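Local coordinates for kallistatin (Homo sapiens, PDB 6F4V), which inhibits tissue kallikrein as a serpin, forming a stable equimolar complex with the protease in which it is cleaved at its reactive site and gives up a small C-terminal fragment, at residues A[171-176]-A[220-225]; A[205-210]-A[266-271]; A[154-159]-A[313-318]; A[149-154]-A[334-339]. All coordinates share one frame; numbering follows the deposited sequence.

Contact 1: residues A[171-176]-A[220-225]; sequences ALWEKP and LRMDYK. With NA (sodium ion), chain J.
Trp173 and Tyr224 both set CG anti to their carbonyl carbons, beside the backbone N (chi1 -60° and -63°), and their rings run alongside each other in the same direction. The planes are only 12° apart, yet the six-membered ring of Trp173 and the Tyr224 ring are offset so far that little of one ring faces the other, their centroids 5.0 Å apart. Contact is concentrated where Trp173 CZ3 meets Tyr224 CE1 at 3.3 Å. Met222 lays CE over one face of the indole, 3.9 Å from the centroid of the Trp173 six-membered ring, a CH-pi contact to which SD adds a Met-aromatic one. Ala171 CB touches Tyr224 CD1. A single bridge joins the backbones: Lys225 N binds Leu172 O at 2.8 Å, and Glu174 N binds Asp223 O at 2.9 Å. Tyr224 O coordinates the sodium ion at 2.2 Å; Gly226 O and three waters are further ligands. Two of these waters also donate to Glu174 OE1, making that carboxylate a second-shell group. An alanine in place of Tyr224 would probably open a gap beside Trp173 and leave Thr329 without its hydroxyl partner, though the backbone ligand to sodium could remain. The contact joins the end of strand 159-172 to the end of strand 217-223, at what serpin structures know as the breach. Val230 of strand 228-235 packs on both aromatic rings, Leu89 of strand 89-100 lies against Ala171 and Tyr224, and Trp173 NE1 is hydrogen-bonded to Asp325 O.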
# COMPACT_ATOMS: atom_id res chain seq x y z
N ALA A 171 14.28 -3.51 -2.46
CA ALA A 171 15.04 -2.60 -3.28
C ALA A 171 16.24 -2.06 -2.55
O ALA A 171 16.14 -1.62 -1.42
CB ALA A 171 14.15 -1.43 -3.71
N LEU A 172 17.36 -2.05 -3.24
CA LEU A 172 18.58 -1.47 -2.71
C LEU A 172 18.60 0.06 -2.82
O LEU A 172 18.15 0.62 -3.84
CB LEU A 172 19.78 -1.99 -3.51
CG LEU A 172 20.11 -3.47 -3.40
CD1 LEU A 172 21.08 -3.83 -4.52
CD2 LEU A 172 20.67 -3.82 -2.04
N TRP A 173 19.17 0.74 -1.83
CA TRP A 173 19.42 2.18 -1.93
C TRP A 173 20.41 2.47 -3.05
O TRP A 173 21.40 1.75 -3.17
CB TRP A 173 20.06 2.72 -0.65
CG TRP A 173 19.30 2.56 0.59
CD1 TRP A 173 19.71 1.93 1.71
CD2 TRP A 173 18.00 3.07 0.86
NE1 TRP A 173 18.75 2.03 2.69
CE2 TRP A 173 17.67 2.71 2.18
CE3 TRP A 173 17.08 3.84 0.12
CZ2 TRP A 173 16.44 3.07 2.78
CZ3 TRP A 173 15.86 4.19 0.73
CH2 TRP A 173 15.56 3.80 2.02
N GLU A 174 20.21 3.53 -3.84
CA GLU A 174 21.33 4.03 -4.65
C GLU A 174 22.49 4.48 -3.75
O GLU A 174 23.65 4.32 -4.13
CB GLU A 174 20.93 5.21 -5.53
CG GLU A 174 20.10 4.82 -6.74
CD GLU A 174 20.90 4.24 -7.89
OE1 GLU A 174 20.30 4.05 -8.98
OE2 GLU A 174 22.10 3.96 -7.73
N LYS A 175 22.16 5.05 -2.59
CA LYS A 175 23.15 5.61 -1.65
C LYS A 175 23.01 4.92 -0.27
O LYS A 175 22.36 5.45 0.65
CB LYS A 175 22.95 7.11 -1.54
CG LYS A 175 23.24 7.89 -2.82
CD LYS A 175 22.54 9.25 -2.82
CE LYS A 175 22.57 9.91 -4.19
NZ LYS A 175 23.86 10.60 -4.39
N PRO A 176 23.60 3.73 -0.13
CA PRO A 176 23.43 2.98 1.10
C PRO A 176 24.24 3.52 2.27
O PRO A 176 25.14 4.37 2.09
CB PRO A 176 23.91 1.58 0.74
CG PRO A 176 24.89 1.77 -0.37
CD PRO A 176 24.43 3.00 -1.12
N LEU A 220 12.99 14.53 2.19
CA LEU A 220 14.12 13.82 1.60
C LEU A 220 13.56 12.87 0.59
O LEU A 220 12.62 12.13 0.92
CB LEU A 220 14.84 13.03 2.70
CG LEU A 220 15.91 12.01 2.25
CD1 LEU A 220 17.07 12.69 1.52
CD2 LEU A 220 16.45 11.28 3.47
N ARG A 221 14.13 12.81 -0.61
CA ARG A 221 13.77 11.74 -1.52
C ARG A 221 15.02 10.89 -1.73
O ARG A 221 16.09 11.43 -2.09
CB ARG A 221 13.30 12.29 -2.86
CG ARG A 221 12.60 11.28 -3.77
CD ARG A 221 12.53 11.84 -5.21
NE ARG A 221 13.78 11.69 -5.93
CZ ARG A 221 14.57 12.62 -6.50
NH1 ARG A 221 14.30 13.90 -6.50
NH2 ARG A 221 15.69 12.23 -7.10
N MET A 222 14.92 9.59 -1.43
CA MET A 222 16.00 8.65 -1.66
C MET A 222 15.64 7.72 -2.80
O MET A 222 14.53 7.17 -2.87
CB MET A 222 16.33 7.85 -0.41
CG MET A 222 16.98 8.68 0.67
SD MET A 222 17.36 7.72 2.14
CE MET A 222 18.76 6.78 1.53
N ASP A 223 16.59 7.55 -3.71
CA ASP A 223 16.36 6.70 -4.86
C ASP A 223 16.76 5.29 -4.51
O ASP A 223 17.72 5.07 -3.76
CB ASP A 223 17.15 7.22 -6.08
CG ASP A 223 16.56 8.54 -6.63
OD1 ASP A 223 15.32 8.65 -6.73
OD2 ASP A 223 17.29 9.51 -6.84
N TYR A 224 16.03 4.35 -5.08
CA TYR A 224 16.41 2.94 -5.10
C TYR A 224 17.08 2.61 -6.43
O TYR A 224 16.94 3.35 -7.42
CB TYR A 224 15.20 2.06 -4.94
CG TYR A 224 14.47 2.22 -3.62
CD1 TYR A 224 15.06 1.78 -2.43
CD2 TYR A 224 13.23 2.84 -3.55
CE1 TYR A 224 14.41 1.90 -1.23
CE2 TYR A 224 12.58 2.99 -2.34
CZ TYR A 224 13.14 2.50 -1.19
OH TYR A 224 12.50 2.65 0.02
N LYS A 225 17.82 1.51 -6.46
CA LYS A 225 18.32 0.96 -7.72
C LYS A 225 17.14 0.31 -8.41
O LYS A 225 16.60 -0.68 -7.91
CB LYS A 225 19.45 -0.03 -7.45
CG LYS A 225 20.66 0.68 -6.90
CD LYS A 225 21.84 -0.25 -6.69
CE LYS A 225 22.96 0.49 -5.98
NZ LYS A 225 24.14 -0.40 -5.82
NA NA J . 16.50 4.35 -9.34
O HOH W 1 18.22 3.10 -10.61
O HOH W 2 18.27 5.82 -9.26
O HOH W 3 19.62 6.28 -2.21
O HOH W 4 14.88 5.86 -8.56

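Contact 2: residues A[205-210]-A[266-271]; sequences EHHWYL and KKLELH
Tyr209 and Leu268 cross obliquely, with the leucine methyl CD1 over the phenol face, 3.7 Å from the centroid of the Tyr209 ring and 15° off its normal. Tyr209 CG sits in the crowded position between its backbone N and carbonyl carbon (chi1 67°), the start from which the ring extends to Leu268. At its tip, Tyr209 OH donates to Lys267 O at 2.8 Å, and it also has a polar side chain of another chain as partner. The second methyl of Leu268 turns to a different residue: CD2 touches His207 CB at 3.7 Å, the two side chains crossing at about a right angle. Leu270 CD2 stands over one face of the His207 imidazole, near its rim, while His207 NE2 is hydrogen-bonded to Gln202. His206 lies flat on backbone, with Lys267 N 3.6 Å above the centre of the His206 ring. The backbones of His207 and Lys266 form an antiparallel hydrogen-bonded pair, in which His207 N reaches Lys266 O at 2.8 Å and Lys266 N reaches His207 O at 3.1 Å. Leu268 N adds a longer bond to Glu205 O, 3.3 Å. Lys266 and Lys267 belong to the strand that is outermost, within this chain, in an antiparallel sheet of four. Past Leu268 the chain enters strand 269-282, whose first residues pair in parallel with a strand of another chain. This passage from one sheet to the next belongs to the serpin fold, in which sheets B and C meet here.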
# COMPACT_ATOMS: atom_id res chain seq x y z
N GLU A 205 27.56 11.72 1.06
CA GLU A 205 26.82 11.73 -0.20
C GLU A 205 26.00 13.00 -0.36
O GLU A 205 25.62 13.62 0.62
CB GLU A 205 25.87 10.55 -0.25
CG GLU A 205 26.55 9.20 -0.13
CD GLU A 205 27.47 8.93 -1.30
OE1 GLU A 205 26.98 8.96 -2.45
OE2 GLU A 205 28.67 8.70 -1.05
N HIS A 206 25.74 13.36 -1.61
CA HIS A 206 24.71 14.36 -1.93
C HIS A 206 23.37 13.65 -1.90
O HIS A 206 23.28 12.50 -2.28
CB HIS A 206 24.92 14.98 -3.30
CG HIS A 206 25.96 16.07 -3.32
ND1 HIS A 206 27.20 15.93 -2.74
CD2 HIS A 206 25.93 17.31 -3.86
CE1 HIS A 206 27.89 17.04 -2.89
NE2 HIS A 206 27.14 17.90 -3.58
N HIS A 207 22.34 14.36 -1.44
CA HIS A 207 20.97 13.86 -1.43
C HIS A 207 20.01 14.92 -1.94
O HIS A 207 20.33 16.11 -1.92
CB HIS A 207 20.61 13.49 0.01
CG HIS A 207 21.13 12.16 0.42
ND1 HIS A 207 20.50 10.98 0.10
CD2 HIS A 207 22.26 11.82 1.08
CE1 HIS A 207 21.20 9.97 0.58
NE2 HIS A 207 22.27 10.45 1.18
N TRP A 208 18.81 14.47 -2.36
CA TRP A 208 17.75 15.35 -2.82
C TRP A 208 16.90 15.65 -1.61
O TRP A 208 16.22 14.74 -1.10
CB TRP A 208 16.91 14.65 -3.89
CG TRP A 208 17.63 14.42 -5.14
CD1 TRP A 208 18.29 13.29 -5.53
CD2 TRP A 208 17.77 15.35 -6.20
NE1 TRP A 208 18.83 13.47 -6.79
CE2 TRP A 208 18.52 14.73 -7.22
CE3 TRP A 208 17.32 16.66 -6.39
CZ2 TRP A 208 18.85 15.39 -8.43
CZ3 TRP A 208 17.64 17.31 -7.60
CH2 TRP A 208 18.37 16.66 -8.59
N TYR A 209 16.98 16.88 -1.11
CA TYR A 209 16.17 17.28 0.05
C TYR A 209 15.88 18.77 0.06
O TYR A 209 16.57 19.56 -0.57
CB TYR A 209 16.81 16.84 1.39
CG TYR A 209 18.11 17.56 1.71
CD1 TYR A 209 19.30 17.22 1.06
CD2 TYR A 209 18.15 18.59 2.66
CE1 TYR A 209 20.48 17.88 1.35
CE2 TYR A 209 19.33 19.26 2.95
CZ TYR A 209 20.50 18.89 2.28
OH TYR A 209 21.67 19.52 2.58
N LEU A 210 14.81 19.13 0.78
CA LEU A 210 14.44 20.53 0.95
C LEU A 210 13.88 20.75 2.33
O LEU A 210 13.35 19.82 2.97
CB LEU A 210 13.43 20.96 -0.11
CG LEU A 210 12.11 20.21 -0.17
CD1 LEU A 210 11.05 20.71 0.81
CD2 LEU A 210 11.58 20.29 -1.60
N LYS A 266 22.27 18.43 -2.55
CA LYS A 266 23.34 18.97 -1.72
C LYS A 266 23.91 17.89 -0.83
O LYS A 266 23.25 16.87 -0.57
CB LYS A 266 22.81 20.10 -0.82
CG LYS A 266 22.26 21.32 -1.56
CD LYS A 266 23.38 22.13 -2.20
CE LYS A 266 22.86 23.29 -3.04
NZ LYS A 266 21.97 24.16 -2.23
N LYS A 267 25.13 18.13 -0.32
CA LYS A 267 25.70 17.25 0.70
C LYS A 267 24.75 17.25 1.91
O LYS A 267 24.10 18.25 2.23
CB LYS A 267 27.15 17.61 1.10
CG LYS A 267 27.82 16.49 1.92
CD LYS A 267 29.34 16.66 2.13
CE LYS A 267 30.17 15.82 1.15
NZ LYS A 267 31.60 15.66 1.56
N LEU A 268 24.61 16.08 2.50
CA LEU A 268 23.72 15.90 3.62
C LEU A 268 24.34 14.99 4.66
O LEU A 268 24.83 13.91 4.34
CB LEU A 268 22.42 15.28 3.15
CG LEU A 268 21.37 14.98 4.20
CD1 LEU A 268 20.84 16.26 4.77
CD2 LEU A 268 20.21 14.18 3.59
N GLU A 269 24.22 15.41 5.91
CA GLU A 269 24.44 14.52 7.03
C GLU A 269 23.08 13.94 7.40
O GLU A 269 22.22 14.68 7.86
CB GLU A 269 25.04 15.29 8.20
CG GLU A 269 25.38 14.44 9.41
CD GLU A 269 25.66 15.32 10.63
OE1 GLU A 269 26.29 16.37 10.45
OE2 GLU A 269 25.21 15.00 11.76
N LEU A 270 22.90 12.64 7.19
CA LEU A 270 21.59 11.98 7.28
C LEU A 270 21.61 10.94 8.37
O LEU A 270 22.41 10.01 8.33
CB LEU A 270 21.25 11.31 5.94
CG LEU A 270 20.00 10.45 5.89
CD1 LEU A 270 18.77 11.25 6.29
CD2 LEU A 270 19.82 9.90 4.49
N HIS A 271 20.74 11.10 9.35
CA HIS A 271 20.55 10.11 10.40
C HIS A 271 19.17 9.55 10.19
O HIS A 271 18.19 10.30 10.25
CB HIS A 271 20.61 10.77 11.79
CG HIS A 271 21.85 11.56 12.04
ND1 HIS A 271 22.83 11.15 12.92
CD2 HIS A 271 22.27 12.74 11.52
CE1 HIS A 271 23.81 12.05 12.93
NE2 HIS A 271 23.48 13.03 12.10
O HOH W 5 25.23 11.55 3.01

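Contact 3: residues A[154-159]-A[313-318]; sequences ELKKDV and ASKSFH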
# COMPACT_ATOMS: atom_id res chain seq x y z
N GLU A 154 -10.19 -14.19 10.19
CA GLU A 154 -11.51 -14.82 10.39
C GLU A 154 -12.01 -15.30 9.05
O GLU A 154 -11.71 -14.68 8.02
CB GLU A 154 -12.59 -13.81 10.82
CG GLU A 154 -12.32 -12.95 12.01
CD GLU A 154 -13.35 -11.83 12.13
OE1 GLU A 154 -12.96 -10.74 12.63
OE2 GLU A 154 -14.52 -12.03 11.72
N LEU A 155 -12.85 -16.34 9.07
CA LEU A 155 -13.50 -16.83 7.87
C LEU A 155 -14.81 -17.50 8.27
O LEU A 155 -14.80 -18.45 9.04
CB LEU A 155 -12.58 -17.83 7.15
CG LEU A 155 -13.01 -18.31 5.77
CD1 LEU A 155 -12.97 -17.15 4.79
CD2 LEU A 155 -12.11 -19.45 5.30
N LYS A 156 -15.94 -16.99 7.77
CA LYS A 156 -17.25 -17.59 8.09
C LYS A 156 -17.48 -18.87 7.29
O LYS A 156 -16.90 -19.06 6.21
CB LYS A 156 -18.38 -16.59 7.83
CG LYS A 156 -18.29 -15.33 8.67
CD LYS A 156 -19.59 -14.52 8.60
CE LYS A 156 -19.70 -13.52 9.74
NZ LYS A 156 -18.60 -12.50 9.71
N LYS A 157 -18.33 -19.75 7.82
CA LYS A 157 -18.57 -21.06 7.17
C LYS A 157 -19.38 -20.96 5.88
O LYS A 157 -19.37 -21.88 5.08
CB LYS A 157 -19.26 -22.05 8.14
CG LYS A 157 -18.36 -22.54 9.29
CD LYS A 157 -19.08 -23.45 10.29
CE LYS A 157 -19.68 -24.71 9.65
NZ LYS A 157 -18.74 -25.45 8.76
N ASP A 158 -20.08 -19.84 5.69
CA ASP A 158 -20.90 -19.60 4.48
C ASP A 158 -20.17 -18.79 3.38
O ASP A 158 -20.81 -18.26 2.46
CB ASP A 158 -22.22 -18.91 4.87
CG ASP A 158 -22.02 -17.65 5.72
OD1 ASP A 158 -20.88 -17.39 6.16
OD2 ASP A 158 -23.01 -16.92 5.96
N VAL A 159 -18.85 -18.69 3.47
CA VAL A 159 -18.04 -18.05 2.43
C VAL A 159 -17.91 -19.00 1.25
O VAL A 159 -17.70 -20.19 1.44
CB VAL A 159 -16.66 -17.64 2.98
CG1 VAL A 159 -15.69 -17.26 1.87
CG2 VAL A 159 -16.83 -16.50 3.97
N ALA A 313 -20.84 -9.22 0.51
CA ALA A 313 -19.52 -9.02 1.08
C ALA A 313 -19.45 -9.61 2.48
O ALA A 313 -20.40 -9.50 3.23
CB ALA A 313 -19.19 -7.54 1.13
N SER A 314 -18.33 -10.25 2.80
CA SER A 314 -18.01 -10.70 4.14
C SER A 314 -16.78 -9.88 4.60
O SER A 314 -16.76 -8.66 4.42
CB SER A 314 -17.82 -12.22 4.19
OG SER A 314 -17.86 -12.66 5.55
N LYS A 315 -15.77 -10.50 5.20
CA LYS A 315 -14.66 -9.76 5.78
C LYS A 315 -13.64 -9.39 4.69
O LYS A 315 -13.47 -10.13 3.72
CB LYS A 315 -13.95 -10.60 6.86
CG LYS A 315 -14.78 -10.93 8.11
CD LYS A 315 -15.36 -9.73 8.84
CE LYS A 315 -14.29 -8.98 9.63
NZ LYS A 315 -14.82 -7.74 10.26
N SER A 316 -12.94 -8.29 4.92
CA SER A 316 -11.83 -7.84 4.05
C SER A 316 -10.70 -7.29 4.89
O SER A 316 -10.91 -6.36 5.71
CB SER A 316 -12.31 -6.76 3.04
OG SER A 316 -11.24 -6.29 2.20
N PHE A 317 -9.50 -7.88 4.74
CA PHE A 317 -8.35 -7.50 5.55
C PHE A 317 -7.25 -6.92 4.70
O PHE A 317 -7.14 -7.23 3.51
CB PHE A 317 -7.82 -8.71 6.33
CG PHE A 317 -8.85 -9.31 7.24
CD1 PHE A 317 -9.21 -8.66 8.44
CD2 PHE A 317 -9.51 -10.48 6.88
CE1 PHE A 317 -10.17 -9.21 9.29
CE2 PHE A 317 -10.49 -11.02 7.72
CZ PHE A 317 -10.81 -10.39 8.91
N HIS A 318 -6.44 -6.07 5.31
CA HIS A 318 -5.22 -5.59 4.69
C HIS A 318 -4.10 -5.58 5.73
O HIS A 318 -4.30 -5.08 6.83
CB HIS A 318 -5.38 -4.17 4.13
CG HIS A 318 -4.17 -3.68 3.41
ND1 HIS A 318 -3.87 -4.07 2.13
CD2 HIS A 318 -3.17 -2.85 3.80
CE1 HIS A 318 -2.73 -3.51 1.76
NE2 HIS A 318 -2.27 -2.77 2.76
O HOH W 6 -13.19 -7.60 12.47
O HOH W 7 -19.51 -11.43 7.39
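In the serpin fold the loop after helix 129-143 runs across the large sheet, and here its Glu154 and Lys156 come against Lys315 and Ser314 of strand 312-324. The meeting is mostly indirect. Lys315 is bent at chi2 and chi3 (-56° and -75°), and its CE lies 3.7 Å from each carboxylate oxygen of Glu154. The charges themselves stay apart, Glu154 OE1 and Lys315 NZ being separated by 4.3 Å, too far for a salt bridge; a water joins them, accepting from Lys315 NZ at 2.7 Å and donating to Glu154 OE1. The lysine has its salt bridge with Asp284 instead. The loop then makes a type I beta turn from Lys156 to Val159, which leads into strand 159-172 of the same sheet. At the start of that turn a second water links Lys156 NZ, 2.7 Å away, to Ser314 OG, while Lys156 CD rests 4.0 Å from Ser314 OG. Phe317 approaches the loop with its ring edge, Phe317 CE2 lying 3.9 Å from Glu154 O and near Glu154 N. That amide nitrogen is buried here with no polar partner in the model.

Contact 4: residues A[149-154]-A[334-339]; sequences VDLVSE and ATSFAI
Thr335 OG1 is gripped by two groups, Ser35 OG and His318 ND1, on the side of the strand turned from Leu151, which meets only the Thr335 backbone. Leu151 carries the contact. Its CG stands anti to the backbone N (chi1 173°), and beyond it the two methyls divide the work. CD2 touches Ala334 CB at 3.7 Å and also meets Ser336 CB, 3.9 Å from Leu151 CD2, so that it bridges two side chains that point the same way from the strand; Thr335, between them, points the other way. CD1 instead lies 3.6 Å from Ala334 O. Val152 adds CG2, which reaches Ser336 CB at 3.8 Å. No hydrogen bond crosses between the segments: the loop rests on the strand by apolar contact. The hydroxyl of Ser336 is satisfied within the sheet, where its OG is hydrogen-bonded to Phe317 N. An alanine at Leu151 would probably open a gap above Ala334 and Ser336, leaving Val152 as the main apolar contact of this loop with the strand. Strand 328-340 lies antiparallel between strands 159-172 and 312-324, in the place that a reactive-centre loop takes when inserted into the large serpin sheet, consistent with a cleaved, relaxed molecule. Over one face of the strand lie the loop and helix 129-143, whose Val140 touches both Leu151 and Ala334; on Thr335 and Phe337 packs helix 33-44.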
# COMPACT_ATOMS: atom_id res chain seq x y z
N VAL A 149 1.86 -12.63 7.36
CA VAL A 149 1.42 -13.84 8.07
C VAL A 149 -0.02 -13.59 8.58
O VAL A 149 -0.35 -12.49 9.05
CB VAL A 149 2.38 -14.10 9.29
CG1 VAL A 149 2.13 -15.47 9.93
CG2 VAL A 149 3.84 -14.05 8.83
N ASP A 150 -0.85 -14.61 8.49
CA ASP A 150 -2.21 -14.60 8.99
C ASP A 150 -3.06 -13.46 8.41
O ASP A 150 -3.76 -12.74 9.12
CB ASP A 150 -2.22 -14.63 10.54
CG ASP A 150 -1.47 -15.87 11.12
OD1 ASP A 150 -1.43 -16.96 10.48
OD2 ASP A 150 -0.89 -15.73 12.24
N LEU A 151 -2.98 -13.28 7.09
CA LEU A 151 -3.75 -12.23 6.44
C LEU A 151 -5.23 -12.36 6.79
O LEU A 151 -5.87 -11.40 7.26
CB LEU A 151 -3.59 -12.26 4.92
CG LEU A 151 -4.51 -11.29 4.16
CD1 LEU A 151 -4.24 -9.84 4.57
CD2 LEU A 151 -4.39 -11.48 2.66
N VAL A 152 -5.78 -13.54 6.52
CA VAL A 152 -7.18 -13.81 6.79
C VAL A 152 -7.28 -14.31 8.25
O VAL A 152 -6.95 -15.46 8.54
CB VAL A 152 -7.73 -14.84 5.79
CG1 VAL A 152 -9.17 -15.20 6.12
CG2 VAL A 152 -7.62 -14.30 4.38
N SER A 153 -7.71 -13.42 9.15
CA SER A 153 -7.80 -13.72 10.59
C SER A 153 -9.16 -14.28 11.05
O SER A 153 -9.26 -14.74 12.18
CB SER A 153 -7.48 -12.46 11.40
OG SER A 153 -8.26 -11.38 10.93
N GLU A 154 -10.19 -14.19 10.19
CA GLU A 154 -11.51 -14.82 10.39
C GLU A 154 -12.01 -15.30 9.05
O GLU A 154 -11.71 -14.68 8.02
CB GLU A 154 -12.59 -13.81 10.82
CG GLU A 154 -12.32 -12.95 12.01
CD GLU A 154 -13.35 -11.83 12.13
OE1 GLU A 154 -12.96 -10.74 12.63
OE2 GLU A 154 -14.52 -12.03 11.72
N ALA A 334 -0.69 -7.35 1.63
CA ALA A 334 -1.70 -8.14 0.98
C ALA A 334 -3.09 -7.71 1.40
O ALA A 334 -3.27 -7.13 2.46
CB ALA A 334 -1.47 -9.61 1.30
N THR A 335 -4.06 -8.02 0.54
CA THR A 335 -5.46 -7.66 0.76
C THR A 335 -6.30 -8.87 0.46
O THR A 335 -6.08 -9.54 -0.54
CB THR A 335 -5.88 -6.53 -0.23
OG1 THR A 335 -5.03 -5.40 -0.05
CG2 THR A 335 -7.33 -6.12 -0.03
N SER A 336 -7.26 -9.16 1.34
CA SER A 336 -8.25 -10.19 1.12
C SER A 336 -9.65 -9.58 1.00
O SER A 336 -9.93 -8.51 1.56
CB SER A 336 -8.24 -11.20 2.25
OG SER A 336 -8.76 -10.65 3.44
N PHE A 337 -10.53 -10.29 0.30
CA PHE A 337 -11.95 -9.95 0.25
C PHE A 337 -12.76 -11.23 0.15
O PHE A 337 -12.65 -11.94 -0.85
CB PHE A 337 -12.27 -9.05 -0.93
CG PHE A 337 -13.61 -8.40 -0.84
CD1 PHE A 337 -14.78 -9.06 -1.20
CD2 PHE A 337 -13.71 -7.14 -0.33
CE1 PHE A 337 -16.01 -8.42 -1.05
CE2 PHE A 337 -14.93 -6.51 -0.20
CZ PHE A 337 -16.07 -7.15 -0.55
N ALA A 338 -13.59 -11.50 1.16
CA ALA A 338 -14.39 -12.71 1.24
C ALA A 338 -15.83 -12.39 0.86
O ALA A 338 -16.37 -11.32 1.19
CB ALA A 338 -14.29 -13.29 2.64
N ILE A 339 -16.44 -13.34 0.14
CA ILE A 339 -17.80 -13.23 -0.37
C ILE A 339 -18.57 -14.40 0.21
O ILE A 339 -18.10 -15.53 0.15
CB ILE A 339 -17.84 -13.40 -1.90
CG1 ILE A 339 -16.94 -12.41 -2.60
CG2 ILE A 339 -19.26 -13.30 -2.44
CD1 ILE A 339 -17.41 -11.00 -2.50

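In the fold
From the N terminus the chain first reaches the loop after helix 129-143, where contact 4 begins and, sharing Glu154, passes into contact 3. Both close very long loops, to strand 328-340 and strand 312-324, neighbours in the large sheet; contact 3 is nested inside contact 4. Strand 159-172 then crosses to the far side of the chain's centre, where contact 1 begins. Contacts 1 and 2 lie within both long loops and cross each other, since their segments alternate along the chain. They touch through adjacent strands 206-211 and 217-223, tying the large sheet to the four-stranded one. Contacts 2 and 3 are about 46 Å apart, centre to centre.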